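Local coordinates for Exo-arabinanase (PDB 3A72), which probably hydrolyses alpha-1,5-linked L-arabinan as an exo-acting glycoside hydrolase and holds arabinobiose in its binding pocket, at residues 80-85 and 149-154; 279-284 and 292-297. One frame throughout, in Å; residues are numbered along the deposited sequence.

Contact 1: 80-85 and 149-154; sequences RYQPFL and VWEPFL. With AHR (alpha-L-arabinofuranose), chain B; AHR (alpha-L-arabinofuranose), chain C.
F84 and F153 meet where the innermost strands of two successive blades of a six-bladed beta-propeller, as in the sialidase-like families, run side by side. No backbone bond joins strands 82-85 and 149-154, so side chains and water make the junction. Its tight end is aromatic. F84 CE1 comes within 3.4 Å of F153 CD1, the ring planes inclined at 52°. F153 CA lies over the centre of the F84 ring, 4.2 Å above its plane, as a CH-pi contact. L154 CB packs beside CD2 of the same ring.

The other end is polar, with water and bound sugar between the side chains. A bend at chi2 (138°) turns Q82 CD toward E151, and the amide then splits its work. OE1 accepts E151 N at 2.9 Å, from above the carbonyl plane, as well as a water shared with V149 O. Y81 and W150 point the same way, each with a ring face under an arabinofuranose: C5 of the chain C sugar sits 3.7 Å above the Y81 ring, and C5 of the chain B sugar 3.6 Å above the W150 ring. E151 OE1, also bonded to S166, lies 2.9 Å from O2 of the chain B sugar. Q82 NE2 donates to O5 of the chain C sugar over 2.9 Å, nearly straight at 170°.

Contact 2: 279-284 and 292-297; sequences NGTIIV and LFINKA
I283 and I294 lie side by side and point the same way, the non-hydrogen-bonded pair of an antiparallel beta hairpin that forms the middle of one propeller blade. The chi1 of I294 (70°) puts CG1 between the backbone N and the carbonyl carbon, and CG2 is the branch that meets I283 CG1, at 4.1 Å. Next to them, T281 crosses I294 at a slant, CG2 against CB at 3.7 Å. On the opposite face V284 and F293 form a hydrogen-bonded pair, CB to CB 4.4 Å, and the phenyl CD2 approaches V284 O. W303 touches I282, V284 and N295 on that face.

The backbone ties both hydrogen-bonded pairs twice: I282 N to N295 O is 2.9 Å at 161°, and V284 N to F293 O is 2.8 Å at 159°, each with its return bond. At the end of the ladder, T281 and K296 point the same way, T281 OG1 lying 3.6 Å from K296 CG. N295 OD1 accepts A297 N in an Asx turn. Apolar branches thus pack within the blade, whereas where the strands end, carbonyls of Y275, G276 and L355 take T281 OG1 and K296 NZ, and one water donates to both G280 O and K296 O.

In the fold
Contacts 1 and 2 have no strand in common and do not touch: their centres are about 25 Å apart and their nearest atoms about 11 Å. Contact 1 joins the first strands of two consecutive sheets, its centre about 7 Å from that of the chain, and every touching residue is buried. Contact 2 joins the second and third strands of a single sheet, its centre about 18 Å from that of the chain; it too is mainly buried, but K296 is exposed. The chemistry follows the place: residues 80-85 and 149-154 rely on side-chain groups, water and bound sugar, four of them lining the glycan pocket, whereas 279-284 and 292-297 rely on a regular backbone ladder.

Contact 1: 80-85 and 149-154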
loop_
_atom_site.group_PDB
_atom_site.type_symbol
_atom_site.label_atom_id
_atom_site.label_comp_id
_atom_site.label_asym_id
_atom_site.label_seq_id
_atom_site.Cartn_x
_atom_site.Cartn_y
_atom_site.Cartn_z
ATOM N N ARG A 80 10.806 -6.971 7.219
ATOM C CA ARG A 80 10.277 -6.379 8.431
ATOM C C ARG A 80 9.146 -5.402 8.258
ATOM O O ARG A 80 8.155 -5.444 8.998
ATOM C CB ARG A 80 11.438 -5.708 9.210
ATOM C CG ARG A 80 11.061 -5.277 10.626
ATOM C CD ARG A 80 12.285 -4.705 11.406
ATOM N NE ARG A 80 13.404 -5.650 11.364
ATOM C CZ ARG A 80 13.559 -6.708 12.112
ATOM N NH1 ARG A 80 12.727 -6.940 13.145
ATOM N NH2 ARG A 80 14.561 -7.540 11.880
ATOM N N TYR A 81 9.310 -4.462 7.314
ATOM C CA TYR A 81 8.371 -3.368 7.128
ATOM C C TYR A 81 7.805 -3.350 5.680
ATOM O O TYR A 81 8.512 -3.630 4.711
ATOM C CB TYR A 81 8.988 -2.013 7.359
ATOM C CG TYR A 81 9.254 -1.595 8.795
ATOM C CD1 TYR A 81 8.790 -2.315 9.906
ATOM C CD2 TYR A 81 9.988 -0.421 9.035
ATOM C CE1 TYR A 81 9.064 -1.873 11.208
ATOM C CE2 TYR A 81 10.259 0.007 10.295
ATOM C CZ TYR A 81 9.793 -0.732 11.391
ATOM O OH TYR A 81 10.031 -0.304 12.699
ATOM N N GLN A 82 6.543 -2.953 5.608
ATOM C CA GLN A 82 5.964 -2.386 4.393
ATOM C C GLN A 82 5.992 -3.329 3.181
ATOM O O GLN A 82 6.468 -3.001 2.120
ATOM C CB GLN A 82 6.660 -1.057 4.074
ATOM C CG GLN A 82 6.454 -0.054 5.202
ATOM C CD GLN A 82 7.659 0.773 5.583
ATOM O OE1 GLN A 82 8.588 0.967 4.772
ATOM N NE2 GLN A 82 7.641 1.305 6.787
ATOM N N PRO A 83 5.367 -4.515 3.344
ATOM C CA PRO A 83 5.227 -5.413 2.196
ATOM C C PRO A 83 4.276 -4.821 1.177
ATOM O O PRO A 83 3.497 -3.885 1.424
ATOM C CB PRO A 83 4.616 -6.677 2.820
ATOM C CG PRO A 83 3.788 -6.146 3.964
ATOM C CD PRO A 83 4.646 -5.008 4.512
ATOM N N PHE A 84 4.278 -5.410 -0.012
ATOM C CA PHE A 84 3.340 -5.079 -1.091
ATOM C C PHE A 84 3.283 -6.258 -2.025
ATOM O O PHE A 84 4.318 -6.682 -2.555
ATOM C CB PHE A 84 3.770 -3.810 -1.883
ATOM C CG PHE A 84 2.661 -3.362 -2.785
ATOM C CD1 PHE A 84 1.614 -2.651 -2.276
ATOM C CD2 PHE A 84 2.603 -3.710 -4.119
ATOM C CE1 PHE A 84 0.531 -2.279 -3.009
ATOM C CE2 PHE A 84 1.527 -3.340 -4.896
ATOM C CZ PHE A 84 0.489 -2.622 -4.363
ATOM N N LEU A 85 2.092 -6.812 -2.270
ATOM C CA LEU A 85 1.847 -7.898 -3.202
ATOM C C LEU A 85 1.371 -7.370 -4.542
ATOM O O LEU A 85 0.516 -6.475 -4.575
ATOM C CB LEU A 85 0.836 -8.883 -2.649
ATOM C CG LEU A 85 1.335 -9.771 -1.527
ATOM C CD1 LEU A 85 0.139 -10.413 -0.829
ATOM C CD2 LEU A 85 2.255 -10.857 -2.084
ATOM N N VAL A 149 14.441 4.618 3.196
ATOM C CA VAL A 149 13.427 4.465 2.187
ATOM C C VAL A 149 12.291 3.624 2.767
ATOM O O VAL A 149 12.501 2.821 3.701
ATOM C CB VAL A 149 13.967 3.822 0.906
ATOM C CG1 VAL A 149 14.997 4.728 0.260
ATOM C CG2 VAL A 149 14.533 2.428 1.146
ATOM N N TRP A 150 11.072 3.797 2.231
ATOM C CA TRP A 150 9.889 3.187 2.822
ATOM C C TRP A 150 8.801 2.891 1.797
ATOM O O TRP A 150 8.648 3.611 0.795
ATOM C CB TRP A 150 9.289 4.133 3.779
ATOM C CG TRP A 150 9.994 4.986 4.767
ATOM C CD1 TRP A 150 10.296 6.307 4.649
ATOM C CD2 TRP A 150 10.397 4.601 6.099
ATOM N NE1 TRP A 150 10.875 6.711 5.789
ATOM C CE2 TRP A 150 10.929 5.733 6.722
ATOM C CE3 TRP A 150 10.365 3.401 6.798
ATOM C CZ2 TRP A 150 11.376 5.728 8.021
ATOM C CZ3 TRP A 150 10.795 3.393 8.123
ATOM C CH2 TRP A 150 11.290 4.560 8.706
ATOM N N GLU A 151 7.930 1.942 2.110
ATOM C CA GLU A 151 6.538 1.944 1.597
ATOM C C GLU A 151 6.427 1.759 0.072
ATOM O O GLU A 151 5.798 2.573 -0.616
ATOM C CB GLU A 151 5.806 3.181 2.058
ATOM C CG GLU A 151 5.670 3.277 3.582
ATOM C CD GLU A 151 5.763 4.656 4.145
ATOM O OE1 GLU A 151 5.974 5.659 3.460
ATOM O OE2 GLU A 151 5.619 4.792 5.443
ATOM N N PRO A 152 6.933 0.673 -0.477
ATOM C CA PRO A 152 6.798 0.443 -1.912
ATOM C C PRO A 152 5.340 0.229 -2.359
ATOM O O PRO A 152 4.522 -0.400 -1.644
ATOM C CB PRO A 152 7.582 -0.841 -2.175
ATOM C CG PRO A 152 7.542 -1.566 -0.848
ATOM C CD PRO A 152 7.667 -0.458 0.185
ATOM N N PHE A 153 5.063 0.706 -3.555
ATOM C CA PHE A 153 3.808 0.465 -4.264
ATOM C C PHE A 153 4.172 0.121 -5.711
ATOM O O PHE A 153 4.921 0.888 -6.329
ATOM C CB PHE A 153 2.878 1.699 -4.200
ATOM C CG PHE A 153 1.508 1.405 -4.796
ATOM C CD1 PHE A 153 0.495 0.949 -3.979
ATOM C CD2 PHE A 153 1.285 1.531 -6.149
ATOM C CE1 PHE A 153 -0.723 0.576 -4.516
ATOM C CE2 PHE A 153 0.060 1.150 -6.696
ATOM C CZ PHE A 153 -0.915 0.676 -5.887
ATOM N N LEU A 154 3.698 -0.996 -6.217
ATOM C CA LEU A 154 4.067 -1.498 -7.542
ATOM C C LEU A 154 2.926 -1.324 -8.551
ATOM O O LEU A 154 1.776 -1.589 -8.223
ATOM C CB LEU A 154 4.434 -2.986 -7.486
ATOM C CG LEU A 154 5.613 -3.363 -6.581
ATOM C CD1 LEU A 154 5.829 -4.858 -6.560
ATOM C CD2 LEU A 154 6.917 -2.671 -7.002
HETATM O O5 AHR B . 7.111 4.993 9.810
HETATM C C5 AHR B . 7.510 5.410 8.464
HETATM C C4 AHR B . 6.808 6.700 8.147
HETATM O O4 AHR B . 5.409 6.423 7.998
HETATM C C3 AHR B . 7.255 7.306 6.821
HETATM O O3 AHR B . 8.379 8.177 7.042
HETATM C C2 AHR B . 5.989 8.075 6.373
HETATM O O2 AHR B . 5.829 8.120 4.956
HETATM C C1 AHR B . 4.838 7.359 7.077
HETATM O O1 AHR B . 4.091 8.293 7.908
HETATM O O5 AHR C . 5.539 0.456 8.628
HETATM C C5 AHR C . 6.172 0.495 9.940
HETATM C C4 AHR C . 6.221 1.935 10.407
HETATM O O4 AHR C . 7.107 2.677 9.501
HETATM C C3 AHR C . 6.942 2.074 11.741
HETATM O O3 AHR C . 6.051 1.861 12.854
HETATM C C2 AHR C . 7.355 3.559 11.685
HETATM O O2 AHR C . 8.506 3.846 12.513
HETATM C C1 AHR C . 7.696 3.769 10.202
HETATM O O HOH W 1 11.492 0.592 5.031
HETATM O O HOH W 2 4.424 -0.892 1.072
#

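Contact 2: 279-284 and 292-297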
loop_
_atom_site.group_PDB
_atom_site.type_symbol
_atom_site.label_atom_id
_atom_site.label_comp_id
_atom_site.label_asym_id
_atom_site.label_seq_id
_atom_site.Cartn_x
_atom_site.Cartn_y
_atom_site.Cartn_z
ATOM N N ASN A 279 -18.832 6.866 -14.518
ATOM C CA ASN A 279 -17.387 6.971 -14.312
ATOM C C ASN A 279 -16.880 6.016 -13.244
ATOM O O ASN A 279 -15.738 6.174 -12.782
ATOM C CB ASN A 279 -17.067 8.434 -13.936
ATOM C CG ASN A 279 -17.089 9.352 -15.147
ATOM O OD1 ASN A 279 -16.725 8.976 -16.224
ATOM N ND2 ASN A 279 -17.316 10.617 -15.033
ATOM N N GLY A 280 -17.717 5.094 -12.783
ATOM C CA GLY A 280 -17.389 4.293 -11.630
ATOM C C GLY A 280 -17.192 5.168 -10.409
ATOM O O GLY A 280 -17.605 6.295 -10.340
ATOM N N THR A 281 -16.508 4.580 -9.421
ATOM C CA THR A 281 -16.305 5.190 -8.125
ATOM C C THR A 281 -14.867 4.967 -7.675
ATOM O O THR A 281 -14.422 3.829 -7.606
ATOM C CB THR A 281 -17.288 4.617 -7.091
ATOM O OG1 THR A 281 -18.641 4.709 -7.594
ATOM C CG2 THR A 281 -17.260 5.391 -5.802
ATOM N N ILE A 282 -14.212 6.049 -7.294
ATOM C CA ILE A 282 -12.940 5.969 -6.561
ATOM C C ILE A 282 -13.294 5.839 -5.094
ATOM O O ILE A 282 -14.162 6.579 -4.591
ATOM C CB ILE A 282 -12.036 7.198 -6.797
ATOM C CG1 ILE A 282 -11.848 7.529 -8.265
ATOM C CG2 ILE A 282 -10.682 6.988 -6.096
ATOM C CD1 ILE A 282 -11.173 8.863 -8.504
ATOM N N ILE A 283 -12.631 4.929 -4.390
ATOM C CA ILE A 283 -12.879 4.673 -2.961
ATOM C C ILE A 283 -11.554 4.839 -2.247
ATOM O O ILE A 283 -10.538 4.231 -2.651
ATOM C CB ILE A 283 -13.487 3.301 -2.757
ATOM C CG1 ILE A 283 -14.709 3.087 -3.638
ATOM C CG2 ILE A 283 -13.824 3.109 -1.253
ATOM C CD1 ILE A 283 -15.274 1.683 -3.541
ATOM N N VAL A 284 -11.536 5.670 -1.209
ATOM C CA VAL A 284 -10.358 6.000 -0.447
ATOM C C VAL A 284 -10.576 5.703 1.031
ATOM O O VAL A 284 -11.656 5.972 1.613
ATOM C CB VAL A 284 -9.983 7.491 -0.648
ATOM C CG1 VAL A 284 -9.013 8.031 0.431
ATOM C CG2 VAL A 284 -9.388 7.677 -2.025
ATOM N N LEU A 292 -15.337 5.378 4.907
ATOM C CA LEU A 292 -14.704 5.443 3.594
ATOM C C LEU A 292 -15.117 6.714 2.899
ATOM O O LEU A 292 -16.139 7.341 3.242
ATOM C CB LEU A 292 -15.056 4.229 2.725
ATOM C CG LEU A 292 -14.485 2.890 3.236
ATOM C CD1 LEU A 292 -15.205 1.749 2.510
ATOM C CD2 LEU A 292 -12.998 2.781 3.023
ATOM N N PHE A 293 -14.360 7.112 1.872
ATOM C CA PHE A 293 -14.580 8.330 1.115
ATOM C C PHE A 293 -14.698 7.963 -0.351
ATOM O O PHE A 293 -13.794 7.323 -0.880
ATOM C CB PHE A 293 -13.443 9.336 1.379
ATOM C CG PHE A 293 -13.236 9.547 2.850
ATOM C CD1 PHE A 293 -14.086 10.426 3.549
ATOM C CD2 PHE A 293 -12.288 8.844 3.548
ATOM C CE1 PHE A 293 -13.974 10.522 4.925
ATOM C CE2 PHE A 293 -12.190 8.962 4.911
ATOM C CZ PHE A 293 -13.010 9.818 5.597
ATOM N N ILE A 294 -15.798 8.352 -0.992
ATOM C CA ILE A 294 -16.011 7.960 -2.362
ATOM C C ILE A 294 -16.158 9.155 -3.277
ATOM O O ILE A 294 -16.563 10.258 -2.882
ATOM C CB ILE A 294 -17.211 6.985 -2.485
ATOM C CG1 ILE A 294 -18.587 7.663 -2.228
ATOM C CG2 ILE A 294 -16.997 5.796 -1.572
ATOM C CD1 ILE A 294 -19.766 6.770 -2.551
ATOM N N ASN A 295 -15.903 8.909 -4.575
ATOM C CA ASN A 295 -15.999 9.980 -5.575
ATOM C C ASN A 295 -16.411 9.364 -6.906
ATOM O O ASN A 295 -15.679 8.491 -7.464
ATOM C CB ASN A 295 -14.678 10.714 -5.694
ATOM C CG ASN A 295 -14.805 11.971 -6.491
ATOM O OD1 ASN A 295 -15.115 11.912 -7.695
ATOM N ND2 ASN A 295 -14.529 13.107 -5.903
ATOM N N LYS A 296 -17.564 9.782 -7.426
ATOM C CA LYS A 296 -18.171 9.241 -8.656
ATOM C C LYS A 296 -17.880 10.139 -9.848
ATOM O O LYS A 296 -18.507 9.962 -10.906
ATOM C CB LYS A 296 -19.670 9.078 -8.443
ATOM C CG LYS A 296 -19.984 8.028 -7.397
ATOM C CD LYS A 296 -21.483 7.764 -7.313
ATOM C CE LYS A 296 -21.824 6.652 -6.341
ATOM N NZ LYS A 296 -23.291 6.290 -6.551
ATOM N N ALA A 297 -16.975 11.089 -9.691
ATOM C CA ALA A 297 -16.639 12.067 -10.718
ATOM C C ALA A 297 -15.140 12.150 -10.942
ATOM O O ALA A 297 -14.584 13.230 -11.205
ATOM C CB ALA A 297 -17.233 13.413 -10.373
HETATM O O HOH W 3 -19.648 7.484 -11.818
HETATM O O HOH W 4 -19.573 11.294 -12.879
HETATM O O HOH W 5 -15.134 8.248 -10.314
#